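Local coordinates for protein AA9 family lytic polysaccharide monooxygenase cel61B (Hypocrea jecorina, PDB 2VTC) that oxidatively cleaves the glycosidic bonds of crystalline and amorphous polysaccharides such as cellulose, as a copper-dependent lytic polysaccharide monooxygenase that uses O2 or H2O2 and a reducing agent, at residues 104-109 with 152-157; 112-117 with 134-139; 130-135 with 173-178. One frame throughout, in Å; residues are numbered along the deposited sequence.

Interaction 1: 104-109 with 152-157; sequences GVWPHP and QDLINQ. With NI (nickel (II) ion), chain E.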
loop_
_atom_site.group_PDB
_atom_site.type_symbol
_atom_site.label_atom_id
_atom_site.label_comp_id
_atom_site.label_asym_id
_atom_site.label_seq_id
_atom_site.Cartn_x
_atom_site.Cartn_y
_atom_site.Cartn_z
ATOM N N GLY A 104 -10.476 3.964 -12.898
ATOM C CA GLY A 104 -10.096 5.088 -13.763
ATOM C C GLY A 104 -8.618 5.432 -13.668
ATOM O O GLY A 104 -7.902 4.924 -12.808
ATOM N N VAL A 105 -8.158 6.293 -14.576
ATOM C CA VAL A 105 -6.790 6.819 -14.536
ATOM C C VAL A 105 -6.508 7.499 -13.188
ATOM O O VAL A 105 -7.344 8.247 -12.671
ATOM C CB VAL A 105 -6.533 7.799 -15.726
ATOM C CG1 VAL A 105 -5.088 8.288 -15.725
ATOM C CG2 VAL A 105 -6.833 7.091 -17.050
ATOM N N TRP A 106 -5.348 7.211 -12.597
ATOM C CA TRP A 106 -4.982 7.846 -11.327
ATOM C C TRP A 106 -4.922 9.396 -11.437
ATOM O O TRP A 106 -4.192 9.919 -12.286
ATOM C CB TRP A 106 -3.674 7.259 -10.764
ATOM C CG TRP A 106 -3.272 7.830 -9.426
ATOM C CD1 TRP A 106 -2.199 8.640 -9.175
ATOM C CD2 TRP A 106 -3.921 7.625 -8.160
ATOM N NE1 TRP A 106 -2.143 8.964 -7.852
ATOM C CE2 TRP A 106 -3.188 8.358 -7.197
ATOM C CE3 TRP A 106 -5.045 6.890 -7.746
ATOM C CZ2 TRP A 106 -3.540 8.386 -5.833
ATOM C CZ3 TRP A 106 -5.401 6.932 -6.385
ATOM C CH2 TRP A 106 -4.654 7.672 -5.452
ATOM N N PRO A 107 -5.722 10.113 -10.615
ATOM C CA PRO A 107 -5.868 11.597 -10.650
ATOM C C PRO A 107 -4.702 12.554 -10.300
ATOM O O PRO A 107 -4.917 13.765 -10.329
ATOM C CB PRO A 107 -7.160 11.870 -9.893
ATOM C CG PRO A 107 -7.283 10.711 -8.973
ATOM C CD PRO A 107 -6.656 9.515 -9.642
ATOM N N HIS A 108 -3.568 12.104 -9.762
ATOM C CA HIS A 108 -2.933 12.673 -8.556
ATOM C C HIS A 108 -1.449 12.567 -8.945
ATOM O O HIS A 108 -0.811 11.545 -8.704
ATOM C CB HIS A 108 -3.188 11.998 -7.215
ATOM C CG HIS A 108 -4.541 12.280 -6.650
ATOM N ND1 HIS A 108 -5.175 13.501 -6.786
ATOM C CD2 HIS A 108 -5.387 11.487 -5.954
ATOM C CE1 HIS A 108 -6.359 13.441 -6.205
ATOM N NE2 HIS A 108 -6.508 12.234 -5.686
ATOM N N PRO A 109 -0.912 13.587 -9.659
ATOM C CA PRO A 109 0.452 13.476 -10.191
ATOM C C PRO A 109 1.564 13.851 -9.203
ATOM O O PRO A 109 2.745 13.644 -9.521
ATOM C CB PRO A 109 0.433 14.478 -11.364
ATOM C CG PRO A 109 -0.445 15.568 -10.866
ATOM C CD PRO A 109 -1.564 14.845 -10.087
ATOM N N GLN A 152 3.234 10.511 -10.929
ATOM C CA GLN A 152 3.155 10.804 -12.370
ATOM C C GLN A 152 3.638 9.606 -13.199
ATOM O O GLN A 152 3.020 9.245 -14.212
ATOM C CB GLN A 152 3.912 12.105 -12.707
ATOM C CG GLN A 152 3.878 12.510 -14.195
ATOM C CD GLN A 152 2.475 12.687 -14.750
ATOM O OE1 GLN A 152 2.058 11.945 -15.635
ATOM N NE2 GLN A 152 1.752 13.669 -14.248
ATOM N N ASP A 153 4.712 8.954 -12.749
ATOM C CA ASP A 153 5.180 7.730 -13.391
ATOM C C ASP A 153 4.118 6.634 -13.372
ATOM O O ASP A 153 3.946 5.931 -14.366
ATOM C CB ASP A 153 6.513 7.253 -12.804
ATOM C CG ASP A 153 7.652 8.226 -13.095
ATOM O OD1 ASP A 153 7.538 8.980 -14.088
ATOM O OD2 ASP A 153 8.636 8.240 -12.335
ATOM N N LEU A 154 3.364 6.532 -12.270
ATOM C CA LEU A 154 2.279 5.550 -12.186
ATOM C C LEU A 154 1.230 5.795 -13.280
ATOM O O LEU A 154 0.821 4.863 -13.987
ATOM C CB LEU A 154 1.629 5.615 -10.791
ATOM C CG LEU A 154 0.380 4.776 -10.519
ATOM C CD1 LEU A 154 0.732 3.310 -10.453
ATOM C CD2 LEU A 154 -0.242 5.236 -9.200
ATOM N N ILE A 155 0.822 7.056 -13.423
ATOM C CA ILE A 155 -0.162 7.455 -14.435
ATOM C C ILE A 155 0.356 7.082 -15.829
ATOM O O ILE A 155 -0.377 6.478 -16.630
ATOM C CB ILE A 155 -0.475 8.964 -14.361
ATOM C CG1 ILE A 155 -1.156 9.308 -13.030
ATOM C CG2 ILE A 155 -1.357 9.409 -15.559
ATOM C CD1 ILE A 155 -1.136 10.787 -12.652
ATOM N N ASN A 156 1.622 7.411 -16.095
ATOM C CA ASN A 156 2.270 7.111 -17.380
ATOM C C ASN A 156 2.569 5.623 -17.652
ATOM O O ASN A 156 2.927 5.250 -18.782
ATOM C CB ASN A 156 3.554 7.954 -17.540
ATOM C CG ASN A 156 3.284 9.469 -17.514
ATOM O OD1 ASN A 156 2.218 9.942 -17.919
ATOM N ND2 ASN A 156 4.254 10.225 -17.033
ATOM N N GLN A 157 2.432 4.773 -16.627
ATOM C CA GLN A 157 2.633 3.326 -16.791
ATOM C C GLN A 157 1.306 2.558 -16.777
ATOM O O GLN A 157 1.278 1.347 -16.495
ATOM C CB GLN A 157 3.538 2.761 -15.688
ATOM C CG GLN A 157 4.978 3.240 -15.669
ATOM C CD GLN A 157 5.652 3.034 -14.308
ATOM O OE1 GLN A 157 5.067 2.446 -13.364
ATOM N NE2 GLN A 157 6.886 3.507 -14.195
HETATM NI NI NI E . -8.162 11.224 -4.995
HETATM O O HOH W 1 -9.477 12.168 -6.409
HETATM O O HOH W 2 -8.229 12.015 -4.079
#

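Interaction 2: 112-117 with 134-139; sequences PIVTYV and WVKIQE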
loop_
_atom_site.group_PDB
_atom_site.type_symbol
_atom_site.label_atom_id
_atom_site.label_comp_id
_atom_site.label_asym_id
_atom_site.label_seq_id
_atom_site.Cartn_x
_atom_site.Cartn_y
_atom_site.Cartn_z
ATOM N N PRO A 112 4.951 10.691 -3.385
ATOM C CA PRO A 112 5.724 9.448 -3.396
ATOM C C PRO A 112 4.858 8.180 -3.342
ATOM O O PRO A 112 3.653 8.240 -3.088
ATOM C CB PRO A 112 6.544 9.549 -2.114
ATOM C CG PRO A 112 5.604 10.258 -1.143
ATOM C CD PRO A 112 4.881 11.282 -2.039
ATOM N N ILE A 113 5.518 7.055 -3.561
ATOM C CA ILE A 113 4.894 5.728 -3.511
ATOM C C ILE A 113 5.766 4.841 -2.634
ATOM O O ILE A 113 6.984 4.790 -2.827
ATOM C CB ILE A 113 4.786 5.110 -4.938
ATOM C CG1 ILE A 113 3.955 6.032 -5.853
ATOM C CG2 ILE A 113 4.209 3.692 -4.869
ATOM C CD1 ILE A 113 3.701 5.478 -7.236
ATOM N N VAL A 114 5.143 4.176 -1.645
ATOM C CA VAL A 114 5.888 3.292 -0.732
ATOM C C VAL A 114 5.125 1.962 -0.577
ATOM O O VAL A 114 3.889 1.929 -0.682
ATOM C CB VAL A 114 6.088 3.950 0.671
ATOM C CG1 VAL A 114 6.975 5.214 0.597
ATOM C CG2 VAL A 114 4.730 4.295 1.321
ATOM N N THR A 115 5.879 0.879 -0.348
ATOM C CA THR A 115 5.287 -0.446 -0.093
ATOM C C THR A 115 5.970 -1.101 1.107
ATOM O O THR A 115 7.196 -1.036 1.260
ATOM C CB THR A 115 5.394 -1.374 -1.323
ATOM O OG1 THR A 115 4.930 -0.654 -2.475
ATOM C CG2 THR A 115 4.527 -2.623 -1.179
ATOM N N TYR A 116 5.147 -1.729 1.946
ATOM C CA TYR A 116 5.638 -2.392 3.168
ATOM C C TYR A 116 5.208 -3.858 3.149
ATOM O O TYR A 116 4.265 -4.243 2.420
ATOM C CB TYR A 116 5.036 -1.732 4.420
ATOM C CG TYR A 116 5.323 -0.249 4.597
ATOM C CD1 TYR A 116 6.376 0.196 5.395
ATOM C CD2 TYR A 116 4.506 0.716 3.977
ATOM C CE1 TYR A 116 6.649 1.565 5.549
ATOM C CE2 TYR A 116 4.763 2.075 4.125
ATOM C CZ TYR A 116 5.822 2.494 4.921
ATOM O OH TYR A 116 6.063 3.848 5.093
ATOM N N VAL A 117 5.868 -4.653 3.992
ATOM C CA VAL A 117 5.465 -6.052 4.228
ATOM C C VAL A 117 5.442 -6.349 5.732
ATOM O O VAL A 117 6.182 -5.744 6.488
ATOM C CB VAL A 117 6.384 -7.038 3.460
ATOM C CG1 VAL A 117 7.815 -6.951 3.946
ATOM C CG2 VAL A 117 5.836 -8.486 3.498
ATOM N N TRP A 134 5.314 -3.437 10.264
ATOM C CA TRP A 134 5.625 -3.257 8.862
ATOM C C TRP A 134 7.075 -2.914 8.594
ATOM O O TRP A 134 7.692 -2.158 9.338
ATOM C CB TRP A 134 4.745 -2.108 8.343
ATOM C CG TRP A 134 3.308 -2.437 8.528
ATOM C CD1 TRP A 134 2.494 -2.027 9.558
ATOM C CD2 TRP A 134 2.506 -3.255 7.678
ATOM N NE1 TRP A 134 1.231 -2.556 9.411
ATOM C CE2 TRP A 134 1.201 -3.300 8.255
ATOM C CE3 TRP A 134 2.759 -3.985 6.499
ATOM C CZ2 TRP A 134 0.154 -4.034 7.687
ATOM C CZ3 TRP A 134 1.699 -4.718 5.933
ATOM C CH2 TRP A 134 0.416 -4.730 6.541
ATOM N N VAL A 135 7.596 -3.496 7.513
ATOM C CA VAL A 135 8.953 -3.254 7.059
ATOM C C VAL A 135 8.913 -2.670 5.645
ATOM O O VAL A 135 8.317 -3.256 4.771
ATOM C CB VAL A 135 9.749 -4.589 7.073
ATOM C CG1 VAL A 135 11.128 -4.416 6.495
ATOM C CG2 VAL A 135 9.843 -5.115 8.517
ATOM N N LYS A 136 9.538 -1.506 5.445
ATOM C CA LYS A 136 9.529 -0.871 4.111
ATOM C C LYS A 136 10.384 -1.659 3.117
ATOM O O LYS A 136 11.559 -1.910 3.387
ATOM C CB LYS A 136 10.046 0.561 4.206
ATOM C CG LYS A 136 9.932 1.343 2.878
ATOM C CD LYS A 136 10.543 2.734 3.008
ATOM C CE LYS A 136 9.532 3.774 3.528
ATOM N NZ LYS A 136 10.194 5.084 3.868
ATOM N N ILE A 137 9.799 -2.033 1.980
ATOM C CA ILE A 137 10.540 -2.770 0.940
ATOM C C ILE A 137 10.643 -2.030 -0.404
ATOM O O ILE A 137 11.342 -2.488 -1.320
ATOM C CB ILE A 137 9.973 -4.210 0.719
ATOM C CG1 ILE A 137 8.508 -4.170 0.238
ATOM C CG2 ILE A 137 10.150 -5.031 2.008
ATOM C CD1 ILE A 137 8.046 -5.411 -0.487
ATOM N N GLN A 138 9.953 -0.898 -0.513
ATOM C CA GLN A 138 9.990 -0.065 -1.726
ATOM C C GLN A 138 9.639 1.385 -1.383
ATOM O O GLN A 138 8.743 1.647 -0.585
ATOM C CB GLN A 138 9.025 -0.636 -2.778
ATOM C CG GLN A 138 8.875 0.164 -4.103
ATOM C CD GLN A 138 7.889 1.332 -3.989
ATOM O OE1 GLN A 138 6.843 1.243 -3.315
ATOM N NE2 GLN A 138 8.213 2.440 -4.666
ATOM N N GLU A 139 10.381 2.324 -1.962
ATOM C CA GLU A 139 10.007 3.738 -1.870
ATOM C C GLU A 139 10.483 4.506 -3.107
ATOM O O GLU A 139 11.557 4.221 -3.663
ATOM C CB GLU A 139 10.553 4.402 -0.593
ATOM C CG GLU A 139 12.085 4.414 -0.466
ATOM C CD GLU A 139 12.611 5.121 0.757
ATOM O OE1 GLU A 139 11.801 5.629 1.580
ATOM O OE2 GLU A 139 13.862 5.197 0.892
#

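Interaction 3: 130-135 with 173-178; sequences NNLRWV and NYVFRH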
loop_
_atom_site.group_PDB
_atom_site.type_symbol
_atom_site.label_atom_id
_atom_site.label_comp_id
_atom_site.label_asym_id
_atom_site.label_seq_id
_atom_site.Cartn_x
_atom_site.Cartn_y
_atom_site.Cartn_z
ATOM N N ASN A 130 -4.096 -4.999 13.862
ATOM C CA ASN A 130 -3.476 -4.042 14.770
ATOM C C ASN A 130 -2.146 -4.533 15.367
ATOM O O ASN A 130 -1.363 -3.739 15.917
ATOM C CB ASN A 130 -4.486 -3.644 15.850
ATOM C CG ASN A 130 -5.755 -3.037 15.258
ATOM O OD1 ASN A 130 -6.881 -3.466 15.573
ATOM N ND2 ASN A 130 -5.584 -2.062 14.383
ATOM N N ASN A 131 -1.887 -5.835 15.237
ATOM C CA ASN A 131 -0.625 -6.405 15.723
ATOM C C ASN A 131 0.425 -6.559 14.636
ATOM O O ASN A 131 1.543 -7.007 14.900
ATOM C CB ASN A 131 -0.876 -7.759 16.405
ATOM C CG ASN A 131 -1.670 -7.625 17.672
ATOM O OD1 ASN A 131 -1.716 -6.558 18.285
ATOM N ND2 ASN A 131 -2.308 -8.708 18.073
ATOM N N LEU A 132 0.069 -6.189 13.404
ATOM C CA LEU A 132 1.018 -6.276 12.289
ATOM C C LEU A 132 2.120 -5.225 12.435
ATOM O O LEU A 132 1.862 -4.096 12.862
ATOM C CB LEU A 132 0.302 -6.130 10.946
ATOM C CG LEU A 132 -0.635 -7.277 10.553
ATOM C CD1 LEU A 132 -1.422 -6.928 9.301
ATOM C CD2 LEU A 132 0.154 -8.595 10.349
ATOM N N ARG A 133 3.347 -5.620 12.098
ATOM C CA ARG A 133 4.512 -4.717 12.169
ATOM C C ARG A 133 5.159 -4.653 10.799
ATOM O O ARG A 133 5.485 -5.668 10.210
ATOM C CB ARG A 133 5.528 -5.158 13.248
ATOM C CG ARG A 133 4.910 -5.341 14.656
ATOM C CD ARG A 133 5.947 -5.785 15.717
ATOM N NE ARG A 133 7.005 -4.786 15.795
ATOM C CZ ARG A 133 6.990 -3.740 16.620
ATOM N NH1 ARG A 133 6.014 -3.607 17.511
ATOM N NH2 ARG A 133 7.971 -2.851 16.575
ATOM N N TRP A 134 5.314 -3.437 10.264
ATOM C CA TRP A 134 5.625 -3.257 8.862
ATOM C C TRP A 134 7.075 -2.914 8.594
ATOM O O TRP A 134 7.692 -2.158 9.338
ATOM C CB TRP A 134 4.745 -2.108 8.343
ATOM C CG TRP A 134 3.308 -2.437 8.528
ATOM C CD1 TRP A 134 2.494 -2.027 9.558
ATOM C CD2 TRP A 134 2.506 -3.255 7.678
ATOM N NE1 TRP A 134 1.231 -2.556 9.411
ATOM C CE2 TRP A 134 1.201 -3.300 8.255
ATOM C CE3 TRP A 134 2.759 -3.985 6.499
ATOM C CZ2 TRP A 134 0.154 -4.034 7.687
ATOM C CZ3 TRP A 134 1.699 -4.718 5.933
ATOM C CH2 TRP A 134 0.416 -4.730 6.541
ATOM N N VAL A 135 7.596 -3.496 7.513
ATOM C CA VAL A 135 8.953 -3.254 7.059
ATOM C C VAL A 135 8.913 -2.670 5.645
ATOM O O VAL A 135 8.317 -3.256 4.771
ATOM C CB VAL A 135 9.749 -4.589 7.073
ATOM C CG1 VAL A 135 11.128 -4.416 6.495
ATOM C CG2 VAL A 135 9.843 -5.115 8.517
ATOM N N ASN A 173 3.645 -16.489 5.807
ATOM C CA ASN A 173 2.398 -15.832 5.440
ATOM C C ASN A 173 2.582 -14.336 5.674
ATOM O O ASN A 173 2.887 -13.917 6.791
ATOM C CB ASN A 173 1.244 -16.351 6.287
ATOM C CG ASN A 173 0.907 -17.808 6.003
ATOM O OD1 ASN A 173 0.972 -18.280 4.858
ATOM N ND2 ASN A 173 0.527 -18.526 7.054
ATOM N N TYR A 174 2.431 -13.536 4.616
ATOM C CA TYR A 174 2.682 -12.083 4.733
ATOM C C TYR A 174 1.527 -11.261 4.157
ATOM O O TYR A 174 0.703 -11.761 3.361
ATOM C CB TYR A 174 3.969 -11.681 3.980
ATOM C CG TYR A 174 5.229 -12.373 4.459
ATOM C CD1 TYR A 174 5.994 -11.830 5.501
ATOM C CD2 TYR A 174 5.661 -13.560 3.868
ATOM C CE1 TYR A 174 7.159 -12.451 5.960
ATOM C CE2 TYR A 174 6.830 -14.200 4.319
ATOM C CZ TYR A 174 7.566 -13.639 5.358
ATOM O OH TYR A 174 8.715 -14.238 5.827
ATOM N N VAL A 175 1.488 -10.002 4.601
ATOM C CA VAL A 175 0.615 -8.990 4.037
ATOM C C VAL A 175 1.515 -7.925 3.427
ATOM O O VAL A 175 2.505 -7.488 4.045
ATOM C CB VAL A 175 -0.277 -8.345 5.125
ATOM C CG1 VAL A 175 -1.287 -7.387 4.497
ATOM C CG2 VAL A 175 -1.090 -9.426 5.873
ATOM N N PHE A 176 1.143 -7.484 2.226
ATOM C CA PHE A 176 1.846 -6.374 1.556
ATOM C C PHE A 176 0.952 -5.136 1.571
ATOM O O PHE A 176 -0.227 -5.223 1.216
ATOM C CB PHE A 176 2.212 -6.762 0.126
ATOM C CG PHE A 176 3.322 -7.741 0.057
ATOM C CD1 PHE A 176 4.626 -7.331 -0.190
ATOM C CD2 PHE A 176 3.077 -9.084 0.327
ATOM C CE1 PHE A 176 5.675 -8.251 -0.234
ATOM C CE2 PHE A 176 4.122 -10.019 0.319
ATOM C CZ PHE A 176 5.429 -9.607 0.028
ATOM N N ARG A 177 1.500 -4.008 2.030
ATOM C CA ARG A 177 0.750 -2.763 2.170
ATOM C C ARG A 177 1.356 -1.753 1.203
ATOM O O ARG A 177 2.451 -1.251 1.449
ATOM C CB ARG A 177 0.813 -2.270 3.624
ATOM C CG ARG A 177 0.126 -0.950 3.961
ATOM C CD ARG A 177 0.467 -0.571 5.397
ATOM N NE ARG A 177 -0.218 0.673 5.754
ATOM C CZ ARG A 177 0.229 1.887 5.399
ATOM N NH1 ARG A 177 1.387 2.025 4.712
ATOM N NH2 ARG A 177 -0.497 2.962 5.738
ATOM N N HIS A 178 0.626 -1.518 0.103
ATOM C CA HIS A 178 1.070 -0.676 -1.014
ATOM C C HIS A 178 0.358 0.680 -0.895
ATOM O O HIS A 178 -0.882 0.707 -0.769
ATOM C CB HIS A 178 0.706 -1.384 -2.323
ATOM C CG HIS A 178 1.037 -0.598 -3.560
ATOM N ND1 HIS A 178 2.316 -0.171 -3.861
ATOM C CD2 HIS A 178 0.251 -0.192 -4.587
ATOM C CE1 HIS A 178 2.295 0.487 -5.014
ATOM N NE2 HIS A 178 1.057 0.490 -5.471
#

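Interaction 1: 104-109 with 152-157
The indole of Trp106, on the loop that supplies His108 to the histidine brace of AA9 enzymes, is packed between Leu154 of helix 150-156 and Pro107 and His108 of its own loop. Over one face comes Leu154, whose CD2 methyl stands 4.2 Å from the centroid of the five-membered ring of Trp106, 22° off its normal, a CH-pi contact. The opposite face carries Pro107 CD and His108 CD2, both displaced toward the rim, while Ile155 CG1 sits at the indole edge near the plane. The His108 imidazole is itself covered, Pro107 CG resting 3.6 Å above its centre and Trp106 CZ2 meeting its edge in plane. His108 NE2 binds the nickel ion at 2.1 Å, in the site that holds the catalytic copper, together with His20 and Tyr195. His184, a probable O2-binding residue, stacks on His108, and Tyr195 meets Trp106 edge-to-face. The indole is thus a second-shell group wedged between the helix and the metal ligand, its NE1 hydrogen-bonded to Gln151 at the start of the helix. Most of the remaining touches are apolar. With CG1 anti to its carbonyl carbon (chi1 -65°), Ile155 runs across Trp106 at about a right angle; its other branch, CG2, lies 3.9 Å from Val105 CG1. Farther along the loop, Pro109 CB is 4.2 Å from Ile155 CD1. The backbone of the tryptophan also meets this isoleucine: Trp106 O lies 3.2 Å from both Ile155 CG1 and Ile155 CD1.

Interaction 2: 112-117 with 134-139
Residues 113-117 and 134-139 pair as antiparallel strands of the immunoglobulin-like beta-sandwich, Val114 opposite Glu139 and Val117 opposite Val135, with a classic beta bulge where Ile137 and Gln138 both face Thr115. Thr115 O takes two amides there, Ile137 N at 2.9 Å and, less straight, Gln138 N at 3.3 Å (140° at the hydrogen). On the face that carries the Thr115 and Gln138 side chains, Thr115 OG1 donates to Gln138 OE1 at 2.8 Å. A bend at chi2 (-82°) sets Gln138 CD back toward the neighbouring strand, and its NE2 makes a weak hydrogen bond to Ile113 O. His178 also bonds Thr115 OG1, linking the pair to strand 172-182. From the bulge itself, Ile137 CG2 meets Val117 CG1 at 3.6 Å, the two side chains at about a right angle. On the other face, Lys136 crosses the Tyr116 ring obliquely, its CB 3.8 Å from Tyr116 CE1 and its CE equally far from Tyr116 OH, which is hydrogen-bonded to Tyr221. The ammonium is held by Pro242 O, Pro244 O and a salt bridge, Lys136 NZ lying 2.8 Å from Glu139 OE1 and meeting it from above the carboxylate plane, 36° out.

Interaction 3: 130-135 with 173-178
Apolar and CH-pi contacts carry the meeting of Trp134 and Leu132 with Val175 and Arg177. The aliphatic part of Arg177 lies over one face of the indole: its CB is 3.9 Å from the centroid of the six-membered ring of Trp134, and its CD also stands above the ring system. With CG anti to the backbone N (chi1 178°) and the chain extended to NE, the arginine crosses the tryptophan at about a right angle. At the edge of the ring, Val175 CG1 approaches Trp134 CH2 to 3.8 Å, and Val175 O lies near the ring plane, 3.4 Å from Trp134 CZ3. Leu132 adds a looser touch, CD1 to Val175 CG2 at 4.3 Å. Arg177 CZ is 6.0 Å from the centroid of the five-membered ring of Trp134, and any cation-pi attraction is probably slight at this long range. The guanidinium is instead fixed by a salt bridge to Glu179 and by the carbonyl oxygens of Ile76 and Val77. No hydrogen bond joins the segments; the axes of the short strand segments 133-135 and 173-178 pass 8.6 Å apart. Both strands pair with 113-119, and the side chains bridge across this shared neighbour on one face of the twisted sheet, in the immunoglobulin-like beta-sandwich of AA9 enzymes.

In the fold
Leaving strand 96-102, the chain passes through the metal-binding loop 104-109 and enters strand 113-119. Interaction 2 closes the first loop, when strand 133-143 returns beside 113-119. The chain then reaches helix 150-156, where interaction 1 closes a wider loop with interaction 2 nested inside. Interaction 3 starts within that loop, at 130-135, and ends beyond it on strand 172-182, so it crosses interaction 1. Interactions 2 and 3 share Trp134 and Val135 and are joined by a probable hydrogen bond from Tyr116 N to Arg177 O; Ile113 CD1 packs on Leu154 CB between interactions 2 and 1. Together they tie helix and metal-site loop to three strands of the sandwich.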